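Local coordinates for putative sporulation-specific glycosylase YdhD (Bacillus subtilis subsp. subtilis str. 168, PDB 3CZ8), which probably binds chitin-like polysaccharides and hydrolyses their glycosidic bonds, as a family 18 glycosyl hydrolase linked to sporulation, at residues M292-V295 / R296-L300; W281-V285 / R286-R290; A196-T199 / E200-T204; T204-F207 / T208-Q211. The protein carries 1 engineered substitution. All coordinates share one frame; numbering follows the deposited sequence. Where two conformers were deposited one is given.

Overall arrangement
The four contacts lie on two helices of the glycosyl hydrolase 18 domain and the loops at their ends. Interactions 2 and 1 mark the start and end of helix 285-297, their centres about 15 Å apart; interactions 3 and 4 do the same for helix 198-208, centres about 11 Å apart and Thr204 shared. Between interactions 1 and 3 (centres about 12 Å apart) Glu297 OE2 and Arg202 NH1 form a salt bridge of 3.0 Å, and between interactions 1 and 4 Tyr298 CG packs 3.5 Å from Ile205 CG2. Interactions 2 and 4 do not touch. All four lie away from Glu120, the predicted proton donor; interactions 1 and 2 touch the second subunit.

Interaction 1 (M292-V295 / R296-L300); sequences MQIV and REYRL
Tyr298 folds back along Ile294 at the C-terminal end of helix 285-297, the two side chains lying side by side and pointing the same way. With CG anti to its carbonyl carbon (chi1 -78°), the tyrosine ring runs back beside the last turn. Its CB and CG pass the Ile294 carbonyl; CD1 comes to 3.3 Å from Ile294 O, which sits at the ring edge and in its plane. Further out, CE1 rests against Ile294 CG1 at 3.7 Å and, less closely, on the CD1 methyl of the same residue. The tip, OH, meets the carboxylate of Glu206, with a probable hydrogen bond to OE1 and a weak one to OE2.

The chain leaves the helix through a Schellman motif. Arg299, with positive phi (53°), is its C-prime residue; Leu300 N donates to Val295 O at 2.9 Å, in the carbonyl plane, and Arg299 N makes a weak bond to Arg296 O. The hydrophobic contact usual for this motif joins Val295 CG1 and Leu300 CB at 4.0 Å, the two side chains crossing at about a right angle. Arg296 pairs with Asp20, and Glu297 reaches across to Arg202 of helix 198-208.

Ile294 and Tyr298 face helix 198-208, whereas Val295 and Leu300 pack on strand 217-220 and Val295 also on strand 302-310; Met292 meets Met251 of the second subunit.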
loop_
_atom_site.group_PDB
_atom_site.type_symbol
_atom_site.label_atom_id
_atom_site.label_comp_id
_atom_site.label_asym_id
_atom_site.label_seq_id
_atom_site.Cartn_x
_atom_site.Cartn_y
_atom_site.Cartn_z
ATOM N N MET A 292 3.519 16.443 -12.559
ATOM C CA MET A 292 2.980 17.685 -11.997
ATOM C C MET A 292 3.330 18.889 -12.886
ATOM O O MET A 292 2.548 19.830 -12.997
ATOM C CB MET A 292 3.439 17.895 -10.545
ATOM C CG MET A 292 2.858 19.143 -9.851
ATOM S SD MET A 292 1.062 19.364 -9.980
ATOM C CE MET A 292 0.506 18.856 -8.370
ATOM N N GLN A 293 4.489 18.824 -13.535
ATOM C CA GLN A 293 4.939 19.844 -14.475
ATOM C C GLN A 293 4.046 19.960 -15.714
ATOM O O GLN A 293 3.708 21.070 -16.116
ATOM C CB GLN A 293 6.388 19.588 -14.891
ATOM C CG GLN A 293 7.425 20.125 -13.916
ATOM C CD GLN A 293 8.845 19.747 -14.311
ATOM O OE1 GLN A 293 9.218 19.818 -15.486
ATOM N NE2 GLN A 293 9.644 19.337 -13.328
ATOM N N ILE A 294 3.657 18.824 -16.298
ATOM C CA ILE A 294 2.770 18.825 -17.471
ATOM C C ILE A 294 1.317 19.160 -17.108
ATOM O O ILE A 294 0.545 19.625 -17.951
ATOM C CB ILE A 294 2.882 17.515 -18.308
ATOM C CG1 ILE A 294 2.478 17.779 -19.762
ATOM C CG2 ILE A 294 2.088 16.364 -17.682
ATOM C CD1 ILE A 294 2.872 16.702 -20.736
ATOM N N VAL A 295 0.961 18.937 -15.845
ATOM C CA VAL A 295 -0.328 19.355 -15.313
ATOM C C VAL A 295 -0.351 20.882 -15.221
ATOM O O VAL A 295 -1.341 21.517 -15.603
ATOM C CB VAL A 295 -0.631 18.658 -13.956
ATOM C CG1 VAL A 295 -1.618 19.454 -13.095
ATOM C CG2 VAL A 295 -1.157 17.244 -14.204
ATOM N N ARG A 296 0.762 21.453 -14.763
ATOM C CA ARG A 296 0.914 22.901 -14.636
ATOM C C ARG A 296 1.040 23.593 -15.993
ATOM O O ARG A 296 0.487 24.674 -16.184
ATOM C CB ARG A 296 2.113 23.242 -13.749
ATOM C CG ARG A 296 1.885 22.965 -12.273
ATOM C CD ARG A 296 3.158 23.161 -11.464
ATOM N NE ARG A 296 3.373 24.561 -11.112
ATOM C CZ ARG A 296 4.407 25.013 -10.408
ATOM N NH1 ARG A 296 5.345 24.180 -9.974
ATOM N NH2 ARG A 296 4.504 26.309 -10.140
ATOM N N GLU A 297 1.763 22.954 -16.916
ATOM C CA GLU A 297 1.928 23.420 -18.297
ATOM C C GLU A 297 0.586 23.592 -19.025
ATOM O O GLU A 297 0.392 24.559 -19.759
ATOM C CB GLU A 297 2.830 22.452 -19.078
ATOM C CG GLU A 297 3.162 22.884 -20.515
ATOM C CD GLU A 297 3.781 21.775 -21.369
ATOM O OE1 GLU A 297 3.662 21.854 -22.612
ATOM O OE2 GLU A 297 4.388 20.833 -20.815
ATOM N N TYR A 298 -0.336 22.659 -18.809
ATOM C CA TYR A 298 -1.617 22.674 -19.501
ATOM C C TYR A 298 -2.756 23.250 -18.668
ATOM O O TYR A 298 -3.925 23.116 -19.055
ATOM C CB TYR A 298 -1.974 21.269 -19.978
ATOM C CG TYR A 298 -1.236 20.839 -21.215
ATOM C CD1 TYR A 298 -0.051 20.114 -21.133
ATOM C CD2 TYR A 298 -1.730 21.148 -22.478
ATOM C CE1 TYR A 298 0.624 19.710 -22.283
ATOM C CE2 TYR A 298 -1.068 20.746 -23.630
ATOM C CZ TYR A 298 0.104 20.030 -23.527
ATOM O OH TYR A 298 0.750 19.640 -24.678
ATOM N N ARG A 299 -2.396 23.887 -17.545
ATOM C CA ARG A 299 -3.355 24.500 -16.615
ATOM C C ARG A 299 -4.463 23.539 -16.165
ATOM O O ARG A 299 -5.630 23.926 -16.028
ATOM C CB ARG A 299 -3.942 25.794 -17.200
ATOM C CG ARG A 299 -3.117 27.041 -16.937
ATOM C CD ARG A 299 -3.785 28.271 -17.544
ATOM N NE ARG A 299 -3.838 29.380 -16.595
ATOM C CZ ARG A 299 -4.846 29.601 -15.754
ATOM N NH1 ARG A 299 -4.802 30.633 -14.923
ATOM N NH2 ARG A 299 -5.903 28.793 -15.739
ATOM N N LEU A 300 -4.089 22.283 -15.928
ATOM C CA LEU A 300 -5.030 21.248 -15.496
ATOM C C LEU A 300 -5.339 21.376 -14.006
ATOM O O LEU A 300 -4.634 22.080 -13.287
ATOM C CB LEU A 300 -4.460 19.866 -15.822
ATOM C CG LEU A 300 -4.834 19.173 -17.139
ATOM C CD1 LEU A 300 -5.248 20.102 -18.289
ATOM C CD2 LEU A 300 -3.727 18.228 -17.565
#

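Interaction 2 (W281-V285 / R286-R290); sequences WFEGV and RSMSR. Engineered in segment 281-285: Gly284 (natural residue Asp).
The carboxylate of Glu283 is the flat group that touches across this contact: OE1 lies 3.3 Å from Met288 CE and 3.3 Å from Ser287 CB, while OE2 forms a salt bridge with Lys291. Two other flat groups find partners outside the two segments: the indole of the buried Trp281 stacks with Phe267, and the guanidinium of Arg286 makes a cation-pi contact with Tyr259. Segment 281-285 joins the end of strand 277-281 to the N-terminus of helix 285-297, where the chain returns from the five-stranded antiparallel sheet to the barrel.

Glu283 is bent at chi2 (-79°), which swings its carboxylate back over the first turn of the helix, and its side chain crosses that of Met288 at about a right angle. The Met288 methyl rests against CB, CG and CD of the glutamate as well as the oxygen. With an alanine at Glu283, Lys291 would probably lose its carboxylate mate and a gap would open beside the Met288 methyl.

Gly284, an engineered replacement of the natural aspartate, occupies the N-cap position; its carbonyl oxygen receives Met288 N at 3.1 Å. In the conformer given, the Ser287 hydroxyl bonds to Gln264 O. On the outer side Val285 and Met288 pack on Ile247 and Met251 of the second subunit. At the first residue of the helix, Val285 O accepts twice from the serine one turn on, from Ser289 N at 3.1 Å and from Ser289 OG at 2.8 Å, the two donors arriving from opposite faces of the carbonyl plane.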
loop_
_atom_site.group_PDB
_atom_site.type_symbol
_atom_site.label_atom_id
_atom_site.label_comp_id
_atom_site.label_asym_id
_atom_site.label_seq_id
_atom_site.Cartn_x
_atom_site.Cartn_y
_atom_site.Cartn_z
ATOM N N TRP A 281 10.304 -1.336 -14.846
ATOM C CA TRP A 281 9.892 0.051 -15.087
ATOM C C TRP A 281 8.949 0.509 -13.977
ATOM O O TRP A 281 8.040 -0.225 -13.581
ATOM C CB TRP A 281 9.174 0.168 -16.437
ATOM C CG TRP A 281 10.073 -0.007 -17.614
ATOM C CD1 TRP A 281 10.457 -1.191 -18.183
ATOM C CD2 TRP A 281 10.706 1.031 -18.375
ATOM N NE1 TRP A 281 11.294 -0.952 -19.246
ATOM C CE2 TRP A 281 11.466 0.402 -19.385
ATOM C CE3 TRP A 281 10.720 2.433 -18.289
ATOM C CZ2 TRP A 281 12.222 1.126 -20.318
ATOM C CZ3 TRP A 281 11.475 3.156 -19.218
ATOM C CH2 TRP A 281 12.213 2.496 -20.218
ATOM N N PHE A 282 9.158 1.731 -13.491
ATOM C CA PHE A 282 8.426 2.241 -12.338
ATOM C C PHE A 282 8.381 3.765 -12.384
ATOM O O PHE A 282 8.579 4.356 -13.443
ATOM C CB PHE A 282 9.034 1.718 -11.015
ATOM C CG PHE A 282 10.445 2.194 -10.745
ATOM C CD1 PHE A 282 11.527 1.651 -11.429
ATOM C CD2 PHE A 282 10.690 3.161 -9.777
ATOM C CE1 PHE A 282 12.821 2.089 -11.173
ATOM C CE2 PHE A 282 11.980 3.605 -9.515
ATOM C CZ PHE A 282 13.044 3.072 -10.216
ATOM N N GLU A 283 8.082 4.387 -11.247
ATOM C CA GLU A 283 8.045 5.843 -11.122
ATOM C C GLU A 283 8.894 6.295 -9.939
ATOM O O GLU A 283 8.803 5.723 -8.853
ATOM C CB GLU A 283 6.608 6.322 -10.917
ATOM C CG GLU A 283 5.686 6.118 -12.105
ATOM C CD GLU A 283 5.862 7.163 -13.194
ATOM O OE1 GLU A 283 6.159 8.330 -12.869
ATOM O OE2 GLU A 283 5.687 6.820 -14.377
ATOM N N GLY A 284 9.716 7.319 -10.157
ATOM C CA GLY A 284 10.507 7.931 -9.088
ATOM C C GLY A 284 10.131 9.385 -8.849
ATOM O O GLY A 284 9.092 9.848 -9.329
ATOM N N VAL A 285 10.986 10.103 -8.118
ATOM C CA VAL A 285 10.735 11.496 -7.741
ATOM C C VAL A 285 10.802 12.435 -8.949
ATOM O O VAL A 285 10.022 13.387 -9.047
ATOM C CB VAL A 285 11.715 11.982 -6.636
ATOM C CG1 VAL A 285 11.186 13.236 -5.944
ATOM C CG2 VAL A 285 11.958 10.887 -5.605
ATOM N N ARG A 286 11.722 12.145 -9.866
ATOM C CA ARG A 286 11.922 12.953 -11.070
ATOM C C ARG A 286 10.769 12.803 -12.070
ATOM O O ARG A 286 10.328 13.794 -12.653
ATOM C CB ARG A 286 13.249 12.582 -11.739
ATOM C CG ARG A 286 13.748 13.585 -12.770
ATOM C CD ARG A 286 15.050 13.117 -13.390
ATOM N NE ARG A 286 15.470 13.951 -14.515
ATOM C CZ ARG A 286 16.512 13.689 -15.300
ATOM N NH1 ARG A 286 17.258 12.608 -15.096
ATOM N NH2 ARG A 286 16.810 14.510 -16.299
ATOM N N SER A 287 10.304 11.566 -12.259
ATOM C CA SER A 287 9.207 11.271 -13.182
ATOM C C SER A 287 7.878 11.819 -12.698
ATOM O O SER A 287 7.064 12.297 -13.496
ATOM C CB SER A 287 9.087 9.769 -13.388
ATOM O OG SER A 287 10.083 9.337 -14.278
ATOM N N MET A 288 7.672 11.747 -11.385
ATOM C CA MET A 288 6.472 12.256 -10.742
ATOM C C MET A 288 6.452 13.780 -10.757
ATOM O O MET A 288 5.378 14.384 -10.826
ATOM C CB MET A 288 6.367 11.727 -9.307
ATOM C CG MET A 288 4.935 11.517 -8.808
ATOM S SD MET A 288 4.372 9.798 -8.747
ATOM C CE MET A 288 4.210 9.390 -10.464
ATOM N N SER A 289 7.638 14.391 -10.689
ATOM C CA SER A 289 7.791 15.841 -10.850
ATOM C C SER A 289 7.352 16.293 -12.238
ATOM O O SER A 289 6.607 17.265 -12.363
ATOM C CB SER A 289 9.239 16.276 -10.611
ATOM O OG SER A 289 9.583 16.154 -9.245
ATOM N N ARG A 290 7.810 15.569 -13.262
ATOM C CA ARG A 290 7.467 15.840 -14.660
ATOM C C ARG A 290 5.970 15.740 -14.948
ATOM O O ARG A 290 5.462 16.420 -15.838
ATOM C CB ARG A 290 8.246 14.914 -15.607
ATOM C CG ARG A 290 9.673 15.372 -15.927
ATOM C CD ARG A 290 9.703 16.666 -16.753
ATOM N NE ARG A 290 9.199 16.480 -18.116
ATOM C CZ ARG A 290 9.934 16.587 -19.221
ATOM N NH1 ARG A 290 9.373 16.395 -20.408
ATOM N NH2 ARG A 290 11.226 16.889 -19.151
#

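Interaction 3 (A196-T199 / E200-T204); sequences APIT and EIRRT
Ile201 fills the tight side of the contact, its CD1 lying 3.4 Å from Ala196 O and 4.1 Å from Ala196 CB, while CG1 passes 3.5 Å from Pro197 O. CG1 stands anti to the carbonyl carbon (chi1 -70°), which directs the branch back toward the start of the helix. All three residues are buried. Nearby, Ile198 and Arg202 run side by side, with Ile198 CD1 3.9 Å from Arg202 NH2; the arginine takes its charge partner, Glu297, from helix 285-297, and Ile198 packs on the same helix.

Pro197 is at the N-cap position of helix 198-208, the helix of the beta-alpha-beta unit that joins strands 177-181 and 217-220 of the barrel. Its carbonyl oxygen receives Ile201 N, along with a weak bond from Glu200 N, and its ring touches the Glu200 side chain through CG.

The part formed by Thr199, Glu200 and Arg203 is looser and nearer to solvent. Arg203, extended from CG to NE, curls its guanidinium back so that NH1 makes a weak hydrogen bond to Thr199 O at 3.1 Å, an oxygen that Arg203 N also engages at 3.3 Å. Glu200 OE2 lies 3.8 Å from Arg203 NH1, a long salt bridge in which the oxygen is well out of the guanidinium plane and no N-H points at it. Further along, Thr204 OG1 donates to Glu200 O at 2.7 Å. The backbone N of that threonine reaches the same oxygen from the other face of its plane.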
loop_
_atom_site.group_PDB
_atom_site.type_symbol
_atom_site.label_atom_id
_atom_site.label_comp_id
_atom_site.label_asym_id
_atom_site.label_seq_id
_atom_site.Cartn_x
_atom_site.Cartn_y
_atom_site.Cartn_z
ATOM N N ALA A 196 3.900 4.832 -17.569
ATOM C CA ALA A 196 3.251 6.088 -17.908
ATOM C C ALA A 196 4.239 7.016 -18.615
ATOM O O ALA A 196 4.689 8.014 -18.033
ATOM C CB ALA A 196 2.689 6.738 -16.658
ATOM N N PRO A 197 4.579 6.691 -19.879
ATOM C CA PRO A 197 5.543 7.520 -20.599
ATOM C C PRO A 197 4.982 8.920 -20.825
ATOM O O PRO A 197 3.792 9.067 -21.131
ATOM C CB PRO A 197 5.734 6.776 -21.926
ATOM C CG PRO A 197 4.535 5.927 -22.086
ATOM C CD PRO A 197 4.073 5.578 -20.709
ATOM N N ILE A 198 5.831 9.931 -20.645
ATOM C CA ILE A 198 5.412 11.336 -20.694
ATOM C C ILE A 198 4.927 11.745 -22.095
ATOM O O ILE A 198 4.124 12.672 -22.242
ATOM C CB ILE A 198 6.533 12.275 -20.150
ATOM C CG1 ILE A 198 5.939 13.532 -19.487
ATOM C CG2 ILE A 198 7.591 12.575 -21.227
ATOM C CD1 ILE A 198 6.007 14.792 -20.330
ATOM N N THR A 199 5.398 11.008 -23.100
ATOM C CA THR A 199 4.995 11.170 -24.487
ATOM C C THR A 199 3.518 10.812 -24.678
ATOM O O THR A 199 2.782 11.527 -25.356
ATOM C CB THR A 199 5.888 10.321 -25.431
ATOM O OG1 THR A 199 5.962 8.972 -24.951
ATOM C CG2 THR A 199 7.299 10.895 -25.498
ATOM N N GLU A 200 3.081 9.723 -24.055
ATOM C CA GLU A 200 1.689 9.302 -24.164
ATOM C C GLU A 200 0.743 10.113 -23.267
ATOM O O GLU A 200 -0.443 10.246 -23.573
ATOM C CB GLU A 200 1.554 7.799 -23.905
ATOM C CG GLU A 200 2.258 6.903 -24.921
ATOM C CD GLU A 200 1.799 7.127 -26.361
ATOM O OE1 GLU A 200 0.572 7.155 -26.617
ATOM O OE2 GLU A 200 2.677 7.265 -27.239
ATOM N N ILE A 201 1.276 10.646 -22.167
ATOM C CA ILE A 201 0.537 11.543 -21.273
ATOM C C ILE A 201 0.231 12.854 -22.000
ATOM O O ILE A 201 -0.894 13.362 -21.928
ATOM C CB ILE A 201 1.323 11.794 -19.946
ATOM C CG1 ILE A 201 1.349 10.523 -19.092
ATOM C CG2 ILE A 201 0.728 12.948 -19.125
ATOM C CD1 ILE A 201 2.378 10.569 -17.995
ATOM N N ARG A 202 1.240 13.370 -22.704
ATOM C CA ARG A 202 1.125 14.541 -23.582
ATOM C C ARG A 202 -0.020 14.377 -24.577
ATOM O O ARG A 202 -0.900 15.233 -24.658
ATOM C CB ARG A 202 2.442 14.751 -24.339
ATOM C CG ARG A 202 2.437 15.871 -25.382
ATOM C CD ARG A 202 3.010 17.157 -24.822
ATOM N NE ARG A 202 4.377 16.973 -24.343
ATOM C CZ ARG A 202 5.010 17.808 -23.524
ATOM N NH1 ARG A 202 4.403 18.905 -23.077
ATOM N NH2 ARG A 202 6.255 17.538 -23.144
ATOM N N ARG A 203 0.003 13.264 -25.312
ATOM C CA ARG A 203 -1.033 12.919 -26.287
ATOM C C ARG A 203 -2.419 12.778 -25.661
ATOM O O ARG A 203 -3.403 13.227 -26.246
ATOM C CB ARG A 203 -0.668 11.630 -27.025
ATOM C CG ARG A 203 0.344 11.800 -28.138
ATOM C CD ARG A 203 0.871 10.446 -28.589
ATOM N NE ARG A 203 1.870 10.568 -29.650
ATOM C CZ ARG A 203 3.177 10.742 -29.450
ATOM N NH1 ARG A 203 3.672 10.822 -28.220
ATOM N NH2 ARG A 203 3.993 10.839 -30.490
ATOM N N THR A 204 -2.481 12.154 -24.480
ATOM C CA THR A 204 -3.731 11.983 -23.727
ATOM C C THR A 204 -4.329 13.337 -23.354
ATOM O O THR A 204 -5.518 13.571 -23.581
ATOM C CB THR A 204 -3.518 11.126 -22.451
ATOM O OG1 THR A 204 -3.006 9.841 -22.823
ATOM C CG2 THR A 204 -4.825 10.935 -21.681
#

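Interaction 4 (T204-F207 / T208-Q211); sequences TIEF and TIAQ
Side chains one turn apart meet here in a local contact at the C-terminal end of helix 198-208, where the chain turns toward strand 217-220. Thr208 bonds twice to Thr204 O, through its backbone N at 3.0 Å and through OG1, modelled at 2.5 Å, a length too short to be taken literally. In the next pair Ile209 N donates to Ile205 O at 2.8 Å, and the CG2 methyls of Ile205 and Ile209 touch at 3.9 Å. CG of Phe207 stands anti to the backbone N (chi1 175°), beside the carbonyl carbon, and the ring thereby faces Gln211. The end of the Gln211 side chain lies over one face of that ring, the amide and ring planes 78° apart. Replacing Phe207 by an alanine would probably take away this face and leave the Gln211 side chain freer to turn. Gln211 N bonds back to Thr208 O, closing the turn that follows the helix. Ile205, Thr208 and Ile209 pack on strand 217-220, and Thr208 also on strand 177-181, an arrangement typical of a crossover helix packed on the strands of a beta/alpha barrel.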
loop_
_atom_site.group_PDB
_atom_site.type_symbol
_atom_site.label_atom_id
_atom_site.label_comp_id
_atom_site.label_asym_id
_atom_site.label_seq_id
_atom_site.Cartn_x
_atom_site.Cartn_y
_atom_site.Cartn_z
ATOM N N THR A 204 -2.481 12.154 -24.480
ATOM C CA THR A 204 -3.731 11.983 -23.727
ATOM C C THR A 204 -4.329 13.337 -23.354
ATOM O O THR A 204 -5.518 13.571 -23.581
ATOM C CB THR A 204 -3.518 11.126 -22.451
ATOM O OG1 THR A 204 -3.006 9.841 -22.823
ATOM C CG2 THR A 204 -4.825 10.935 -21.681
ATOM N N ILE A 205 -3.490 14.221 -22.809
ATOM C CA ILE A 205 -3.901 15.576 -22.438
ATOM C C ILE A 205 -4.412 16.351 -23.665
ATOM O O ILE A 205 -5.503 16.925 -23.625
ATOM C CB ILE A 205 -2.757 16.342 -21.717
ATOM C CG1 ILE A 205 -2.539 15.780 -20.304
ATOM C CG2 ILE A 205 -3.071 17.832 -21.601
ATOM C CD1 ILE A 205 -1.236 16.229 -19.655
ATOM N N GLU A 206 -3.643 16.299 -24.756
ATOM C CA GLU A 206 -3.940 17.012 -26.003
ATOM C C GLU A 206 -5.290 16.600 -26.590
ATOM O O GLU A 206 -6.040 17.442 -27.087
ATOM C CB GLU A 206 -2.827 16.765 -27.027
ATOM C CG GLU A 206 -2.402 18.000 -27.820
ATOM C CD GLU A 206 -1.224 18.722 -27.190
ATOM O OE1 GLU A 206 -0.144 18.108 -27.055
ATOM O OE2 GLU A 206 -1.372 19.909 -26.842
ATOM N N PHE A 207 -5.585 15.303 -26.509
ATOM C CA PHE A 207 -6.869 14.743 -26.917
ATOM C C PHE A 207 -8.007 15.171 -25.982
ATOM O O PHE A 207 -9.133 15.396 -26.432
ATOM C CB PHE A 207 -6.753 13.215 -26.980
ATOM C CG PHE A 207 -8.044 12.501 -27.283
ATOM C CD1 PHE A 207 -8.533 12.438 -28.586
ATOM C CD2 PHE A 207 -8.751 11.853 -26.269
ATOM C CE1 PHE A 207 -9.719 11.767 -28.872
ATOM C CE2 PHE A 207 -9.933 11.178 -26.546
ATOM C CZ PHE A 207 -10.417 11.131 -27.853
ATOM N N THR A 208 -7.705 15.294 -24.689
ATOM C CA THR A 208 -8.709 15.634 -23.677
ATOM C C THR A 208 -9.071 17.129 -23.616
ATOM O O THR A 208 -10.240 17.483 -23.464
ATOM C CB THR A 208 -8.281 15.148 -22.269
ATOM O OG1 THR A 208 -7.729 13.832 -22.365
ATOM C CG2 THR A 208 -9.475 15.096 -21.341
ATOM N N ILE A 209 -8.074 18.003 -23.740
ATOM C CA ILE A 209 -8.293 19.454 -23.662
ATOM C C ILE A 209 -9.016 20.031 -24.891
ATOM O O ILE A 209 -9.420 21.197 -24.897
ATOM C CB ILE A 209 -6.973 20.232 -23.417
ATOM C CG1 ILE A 209 -6.020 20.054 -24.605
ATOM C CG2 ILE A 209 -6.352 19.821 -22.075
ATOM C CD1 ILE A 209 -4.684 20.722 -24.454
ATOM N N ALA A 210 -9.166 19.206 -25.924
ATOM C CA ALA A 210 -9.949 19.543 -27.107
ATOM C C ALA A 210 -11.407 19.147 -26.914
ATOM O O ALA A 210 -12.242 19.412 -27.776
ATOM C CB ALA A 210 -9.374 18.844 -28.333
ATOM N N GLN A 211 -11.707 18.519 -25.777
ATOM C CA GLN A 211 -13.025 17.946 -25.532
ATOM C C GLN A 211 -13.635 18.302 -24.179
ATOM O O GLN A 211 -14.855 18.286 -24.031
ATOM C CB GLN A 211 -12.968 16.423 -25.693
ATOM C CG GLN A 211 -13.096 15.951 -27.132
ATOM C CD GLN A 211 -12.843 14.468 -27.278
ATOM O OE1 GLN A 211 -11.758 13.980 -26.964
ATOM N NE2 GLN A 211 -13.845 13.739 -27.757
#